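Local coordinates for protein NH(3)-dependent NAD(+) synthetase (Francisella tularensis subsp. holarctica LVS, PDB 3FIU) that is an alpha/beta protein of the NAD synthase family (HUP clan) that binds adenosine monophosphate, pyrophosphate and magnesium in one pocket, at residues Ile34-Gly39 against Glu76-Leu81; Ala45-Val50 against Leu181-Asn186. All blocks are in the same frame, centred on the assembly; numbering follows the deposited sequence.

Overall arrangement
Both contacts are buried, their centres about 8 Å apart on the same side of the chain's centre, and they meet around the turn between strand 31-35 and helix 40-51. In contact 1 Leu36, in the segment leading out of that strand, packs on helix 68-81, while contact 2 packs the following helix against the turn after helix 171-180. Their segments alternate along the chain, and Ile34 of contact 1 touches Ala45 of contact 2. The chemistry follows the place in the fold: contact 1 is purely apolar on its helix side and polar on its ligand side, whereas contact 2 touches no ligand, the Val183 side chain lying about 9 Å from the pyrophosphate, and joins apolar packing to a water bridge.

Contact 1 of 2, residues Ile34-Gly39 against Glu76-Leu81. With AMP (adenosine monophosphate), chain G; POP (pyrophosphate 2-), chain H.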
loop_
_atom_site.group_PDB
_atom_site.type_symbol
_atom_site.label_atom_id
_atom_site.label_comp_id
_atom_site.label_asym_id
_atom_site.label_seq_id
_atom_site.Cartn_x
_atom_site.Cartn_y
_atom_site.Cartn_z
ATOM N N ILE A 34 0.098 12.375 -10.099
ATOM C CA ILE A 34 -1.106 11.607 -10.385
ATOM C C ILE A 34 -0.843 10.683 -11.568
ATOM O O ILE A 34 -0.138 11.072 -12.491
ATOM C CB ILE A 34 -2.304 12.531 -10.649
ATOM C CG1 ILE A 34 -3.584 11.694 -10.788
ATOM C CG2 ILE A 34 -2.097 13.353 -11.927
ATOM C CD1 ILE A 34 -4.832 12.482 -10.548
ATOM N N GLY A 35 -1.339 9.444 -11.494
ATOM C CA GLY A 35 -1.282 8.539 -12.647
ATOM C C GLY A 35 -2.470 8.793 -13.577
ATOM O O GLY A 35 -3.635 8.775 -13.132
ATOM N N LEU A 36 -2.186 9.053 -14.854
ATOM C CA LEU A 36 -3.245 9.321 -15.841
ATOM C C LEU A 36 -3.464 8.147 -16.767
ATOM O O LEU A 36 -2.595 7.809 -17.582
ATOM C CB LEU A 36 -2.930 10.569 -16.683
ATOM C CG LEU A 36 -3.240 11.982 -16.247
ATOM C CD1 LEU A 36 -3.020 12.861 -17.471
ATOM C CD2 LEU A 36 -4.667 12.149 -15.770
ATOM N N SER A 37 -4.634 7.528 -16.644
ATOM C CA SER A 37 -4.965 6.328 -17.394
ATOM C C SER A 37 -5.649 6.644 -18.731
ATOM O O SER A 37 -5.762 5.782 -19.575
ATOM C CB SER A 37 -5.922 5.490 -16.571
ATOM O OG SER A 37 -7.107 6.242 -16.351
ATOM N N GLY A 38 -6.124 7.866 -18.904
ATOM C CA GLY A 38 -6.928 8.232 -20.076
ATOM C C GLY A 38 -8.405 8.098 -19.728
ATOM O O GLY A 38 -9.275 8.447 -20.555
ATOM N N GLY A 39 -8.676 7.644 -18.500
ATOM C CA GLY A 39 -10.071 7.593 -17.955
ATOM C C GLY A 39 -10.525 8.902 -17.315
ATOM O O GLY A 39 -9.737 9.814 -17.088
ATOM N N GLU A 76 -3.240 13.921 -24.536
ATOM C CA GLU A 76 -4.048 15.061 -24.952
ATOM C C GLU A 76 -4.401 15.978 -23.762
ATOM O O GLU A 76 -4.237 17.207 -23.842
ATOM C CB GLU A 76 -5.311 14.620 -25.686
ATOM C CG GLU A 76 -6.059 15.853 -26.219
ATOM C CD GLU A 76 -7.253 15.514 -27.067
ATOM O OE1 GLU A 76 -7.209 14.472 -27.768
ATOM O OE2 GLU A 76 -8.231 16.286 -27.029
ATOM N N LEU A 77 -4.887 15.388 -22.671
ATOM C CA LEU A 77 -5.144 16.157 -21.442
ATOM C C LEU A 77 -3.924 16.891 -20.873
ATOM O O LEU A 77 -4.009 18.079 -20.538
ATOM C CB LEU A 77 -5.775 15.265 -20.369
ATOM C CG LEU A 77 -6.164 15.994 -19.076
ATOM C CD1 LEU A 77 -7.307 17.015 -19.323
ATOM C CD2 LEU A 77 -6.525 14.947 -18.018
ATOM N N ILE A 78 -2.793 16.187 -20.789
ATOM C CA ILE A 78 -1.533 16.779 -20.351
ATOM C C ILE A 78 -1.165 18.019 -21.212
ATOM O O ILE A 78 -0.768 19.055 -20.665
ATOM C CB ILE A 78 -0.429 15.710 -20.372
ATOM C CG1 ILE A 78 -0.558 14.753 -19.158
ATOM C CG2 ILE A 78 0.983 16.329 -20.471
ATOM C CD1 ILE A 78 0.239 13.441 -19.355
ATOM N N GLU A 79 -1.278 17.892 -22.535
ATOM C CA GLU A 79 -1.007 19.011 -23.460
ATOM C C GLU A 79 -1.895 20.213 -23.137
ATOM O O GLU A 79 -1.430 21.362 -23.099
ATOM C CB GLU A 79 -1.174 18.565 -24.923
ATOM C CG GLU A 79 -0.003 17.661 -25.420
ATOM C CD GLU A 79 -0.378 16.671 -26.534
ATOM O OE1 GLU A 79 -1.470 16.788 -27.126
ATOM O OE2 GLU A 79 0.440 15.758 -26.820
ATOM N N MET A 80 -3.179 19.942 -22.907
ATOM C CA MET A 80 -4.151 20.992 -22.584
ATOM C C MET A 80 -3.832 21.702 -21.255
ATOM O O MET A 80 -4.011 22.930 -21.112
ATOM C CB MET A 80 -5.553 20.368 -22.540
ATOM C CG MET A 80 -6.657 21.324 -22.136
ATOM S SD MET A 80 -8.269 20.492 -22.083
ATOM C CE MET A 80 -8.753 21.008 -20.446
ATOM N N LEU A 81 -3.381 20.913 -20.285
ATOM C CA LEU A 81 -3.094 21.384 -18.938
ATOM C C LEU A 81 -1.714 21.990 -18.815
ATOM O O LEU A 81 -1.438 22.687 -17.838
ATOM C CB LEU A 81 -3.182 20.208 -17.973
ATOM C CG LEU A 81 -4.448 19.937 -17.143
ATOM C CD1 LEU A 81 -5.698 20.731 -17.577
ATOM C CD2 LEU A 81 -4.713 18.438 -16.974
HETATM P P AMP G . -9.285 2.331 -12.879
HETATM O O1P AMP G . -10.300 2.941 -11.930
HETATM O O2P AMP G . -8.844 0.928 -12.432
HETATM O O3P AMP G . -9.535 2.420 -14.343
HETATM O "O5'" AMP G . -7.899 3.145 -12.627
HETATM C "C5'" AMP G . -7.526 3.493 -11.278
HETATM C "C4'" AMP G . -6.390 4.499 -11.346
HETATM O "O4'" AMP G . -5.146 3.862 -11.663
HETATM C "C3'" AMP G . -6.556 5.530 -12.455
HETATM O "O3'" AMP G . -7.447 6.543 -12.009
HETATM C "C2'" AMP G . -5.126 6.036 -12.621
HETATM O "O2'" AMP G . -4.812 7.055 -11.646
HETATM C "C1'" AMP G . -4.296 4.776 -12.364
HETATM N N9 AMP G . -3.968 4.149 -13.666
HETATM C C8 AMP G . -4.598 3.100 -14.260
HETATM N N7 AMP G . -4.034 2.804 -15.460
HETATM C C5 AMP G . -3.041 3.706 -15.650
HETATM C C6 AMP G . -2.035 3.946 -16.702
HETATM N N6 AMP G . -2.023 3.195 -17.827
HETATM N N1 AMP G . -1.179 4.959 -16.476
HETATM C C2 AMP G . -1.188 5.742 -15.378
HETATM N N3 AMP G . -2.069 5.574 -14.352
HETATM C C4 AMP G . -2.989 4.575 -14.463
HETATM P P1 POP H . -9.826 6.198 -14.485
HETATM O O1 POP H . -9.248 7.578 -14.688
HETATM O O2 POP H . -9.852 5.825 -13.030
HETATM O O3 POP H . -9.111 5.105 -15.264
HETATM O O POP H . -11.381 6.249 -14.949
HETATM P P2 POP H . -12.339 4.953 -14.933
HETATM O O4 POP H . -12.495 4.457 -13.504
HETATM O O5 POP H . -13.632 5.542 -15.423
HETATM O O6 POP H . -11.873 3.859 -15.862
#
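Leu36, in the segment leading out of strand 31-35, reaches across to helix 68-81 and meets both Leu77 and Ile78. In this apolar packing CD1 faces mainly Ile78, 3.5 Å from Ile78 CG1 and 3.8 Å from Ile78 CD1, with the two side chains sliding past each other in opposite directions, and also borders Leu77 CD2. Leu36 CD2 meets Leu77 CD2 alone, at 4.0 Å, those two side chains crossing at about a right angle. In Leu77, CG is anti to the backbone N (chi1 -176°), which, with chi2 66°, brings CD2 against Leu36. Branched aliphatic residues suit this place because it is enclosed on other sides too: Leu36 also rests on Ala46 of helix 40-51 and Ala58 of strand 56-60.

The polar work is done by the opposite side of segment 34-39, which faces the ligands. The Gly35 carbonyl O accepts a hydrogen bond from O2' of adenosine monophosphate at 2.6 Å, and the lack of a side chain lets the adenine lie close to the Gly35 backbone. Ser37 OG sits between its backbone N and carbonyl carbon, a rotation that lets it accept from Gly39 N at 3.0 Å, closing an ST turn, and donate to pyrophosphate O3 at 2.5 Å. Ser42 OG bonds to the same hydroxyl, helping to fix its rotation. Gly38 has a positive phi (95°), and a CB there would jam against the Ser37 carbonyl O, which calls for glycine. Gly39, the N-cap of helix 40-51, brings bare backbone against the pyrophosphate.

A glycine-rich turn leading from the first strand of a parallel sheet into a helix, with the sequence Ser-Gly-Gly-Ile-Asp-Ser from Ser37 to Ser42, is the PP-loop signature of this nucleotide-binding family.

Contact 2 of 2, residues Ala45-Val50 against Leu181-Asn186; sequences AASLAV and LDVPKN
A Schellman motif closes helix 171-180, and the turn that follows it sets Leu181 and Val183 against Ser47 and Leu48 of helix 40-51, the helix that follows the first strand of the Rossmann-like HUP fold. Asp182 is the C' residue of the motif. Its positive phi (58°) puts it in the left-handed helical conformation, which ends the helix with the bonds Val183 N to Gly178 O and Asp182 N to Lys179 O; its carboxylate lies in an exposed position, where a charged residue is easily accommodated. The chain then extends through Val183 to Pro184, which precedes helix 185-189 with an extended psi and packs its ring on Leu77 and Glu76 of helix 68-81.

The apolar part of the contact centres on one methyl. Leu181 CD1 touches Leu48 CD2 at 4.0 Å and Ser47 CB at 3.9 Å, so it lies over two successive residues of the helix. Leu48 and Leu181 cross at about a right angle. Leucine suits both sites because helix 9-25 covers them: Leu48 also packs on Leu16 and Leu20, and both leucines touch Ser13. Val183 adds its CG2, which comes within 3.9 Å of Ser47 OG in a van der Waals contact.

Serine is the small polar residue between these hydrocarbons, and its hydroxyl is buried yet well provided for. With OG anti to the carbonyl carbon (chi1 -59°), it bonds to the Ala43 carbonyl O of its own helix, giving its proton there, and accepts from a second partner. That donor is a water that links the two segments. It gives one hydrogen to Ser47 OG and the other to Leu181 O, each at 2.6 Å, the two oxygens subtending an angle of about 125° at the water oxygen.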
loop_
_atom_site.group_PDB
_atom_site.type_symbol
_atom_site.label_atom_id
_atom_site.label_comp_id
_atom_site.label_asym_id
_atom_site.label_seq_id
_atom_site.Cartn_x
_atom_site.Cartn_y
_atom_site.Cartn_z
ATOM N N ALA A 45 -9.402 14.430 -11.488
ATOM C CA ALA A 45 -8.456 14.646 -10.392
ATOM C C ALA A 45 -7.229 15.499 -10.824
ATOM O O ALA A 45 -6.850 16.461 -10.124
ATOM C CB ALA A 45 -8.024 13.290 -9.815
ATOM N N ALA A 46 -6.648 15.188 -11.988
ATOM C CA ALA A 46 -5.518 15.987 -12.527
ATOM C C ALA A 46 -5.901 17.460 -12.794
ATOM O O ALA A 46 -5.178 18.386 -12.413
ATOM C CB ALA A 46 -4.948 15.334 -13.809
ATOM N N SER A 47 -7.044 17.656 -13.438
ATOM C CA SER A 47 -7.578 18.988 -13.714
ATOM C C SER A 47 -7.780 19.833 -12.439
ATOM O O SER A 47 -7.430 21.016 -12.405
ATOM C CB SER A 47 -8.889 18.884 -14.486
ATOM O OG SER A 47 -8.695 18.187 -15.717
ATOM N N LEU A 48 -8.343 19.223 -11.403
ATOM C CA LEU A 48 -8.484 19.904 -10.109
ATOM C C LEU A 48 -7.133 20.288 -9.520
ATOM O O LEU A 48 -6.950 21.423 -9.041
ATOM C CB LEU A 48 -9.280 19.034 -9.127
ATOM C CG LEU A 48 -10.739 18.705 -9.493
ATOM C CD1 LEU A 48 -11.265 17.574 -8.612
ATOM C CD2 LEU A 48 -11.634 19.926 -9.370
ATOM N N ALA A 49 -6.179 19.348 -9.546
ATOM C CA ALA A 49 -4.849 19.603 -8.998
ATOM C C ALA A 49 -4.249 20.808 -9.698
ATOM O O ALA A 49 -3.739 21.733 -9.039
ATOM C CB ALA A 49 -3.942 18.407 -9.189
ATOM N N VAL A 50 -4.325 20.805 -11.030
ATOM C CA VAL A 50 -3.767 21.897 -11.830
ATOM C C VAL A 50 -4.351 23.255 -11.425
ATOM O O VAL A 50 -3.624 24.249 -11.379
ATOM C CB VAL A 50 -3.928 21.656 -13.340
ATOM C CG1 VAL A 50 -3.516 22.903 -14.095
ATOM C CG2 VAL A 50 -3.044 20.479 -13.747
ATOM N N LEU A 181 -14.872 20.995 -16.375
ATOM C CA LEU A 181 -13.436 21.236 -16.442
ATOM C C LEU A 181 -12.850 21.059 -17.852
ATOM O O LEU A 181 -11.622 21.022 -18.034
ATOM C CB LEU A 181 -12.725 20.310 -15.462
ATOM C CG LEU A 181 -13.100 20.457 -13.981
ATOM C CD1 LEU A 181 -12.572 19.241 -13.187
ATOM C CD2 LEU A 181 -12.600 21.779 -13.431
ATOM N N ASP A 182 -13.740 20.926 -18.831
ATOM C CA ASP A 182 -13.375 20.829 -20.245
ATOM C C ASP A 182 -12.433 19.674 -20.558
ATOM O O ASP A 182 -11.514 19.810 -21.368
ATOM C CB ASP A 182 -12.811 22.174 -20.754
ATOM C CG ASP A 182 -13.761 23.346 -20.471
ATOM O OD1 ASP A 182 -14.975 23.223 -20.732
ATOM O OD2 ASP A 182 -13.291 24.380 -19.979
ATOM N N VAL A 183 -12.668 18.532 -19.909
ATOM C CA VAL A 183 -11.883 17.346 -20.153
ATOM C C VAL A 183 -12.201 16.910 -21.590
ATOM O O VAL A 183 -13.350 17.002 -21.995
ATOM C CB VAL A 183 -12.258 16.250 -19.088
ATOM C CG1 VAL A 183 -11.885 14.863 -19.522
ATOM C CG2 VAL A 183 -11.634 16.581 -17.708
ATOM N N PRO A 184 -11.190 16.486 -22.384
ATOM C CA PRO A 184 -11.478 16.073 -23.765
ATOM C C PRO A 184 -12.643 15.103 -23.944
ATOM O O PRO A 184 -12.821 14.117 -23.194
ATOM C CB PRO A 184 -10.175 15.428 -24.209
ATOM C CG PRO A 184 -9.171 16.249 -23.501
ATOM C CD PRO A 184 -9.743 16.395 -22.110
ATOM N N LYS A 185 -13.423 15.405 -24.974
ATOM C CA LYS A 185 -14.623 14.647 -25.312
ATOM C C LYS A 185 -14.491 13.123 -25.288
ATOM O O LYS A 185 -15.392 12.453 -24.776
ATOM C CB LYS A 185 -15.131 15.112 -26.680
ATOM C CG LYS A 185 -16.356 14.377 -27.171
ATOM C CD LYS A 185 -16.864 14.982 -28.484
ATOM C CE LYS A 185 -18.018 14.162 -29.084
ATOM N NZ LYS A 185 -19.185 14.091 -28.136
ATOM N N ASN A 186 -13.422 12.556 -25.871
ATOM C CA ASN A 186 -13.291 11.088 -25.847
ATOM C C ASN A 186 -13.209 10.485 -24.452
ATOM O O ASN A 186 -13.680 9.361 -24.229
ATOM C CB ASN A 186 -12.123 10.560 -26.674
ATOM C CG ASN A 186 -12.311 9.105 -27.028
ATOM O OD1 ASN A 186 -13.314 8.741 -27.631
ATOM N ND2 ASN A 186 -11.395 8.260 -26.606
HETATM O O HOH W 1 -9.284 19.824 -17.690
#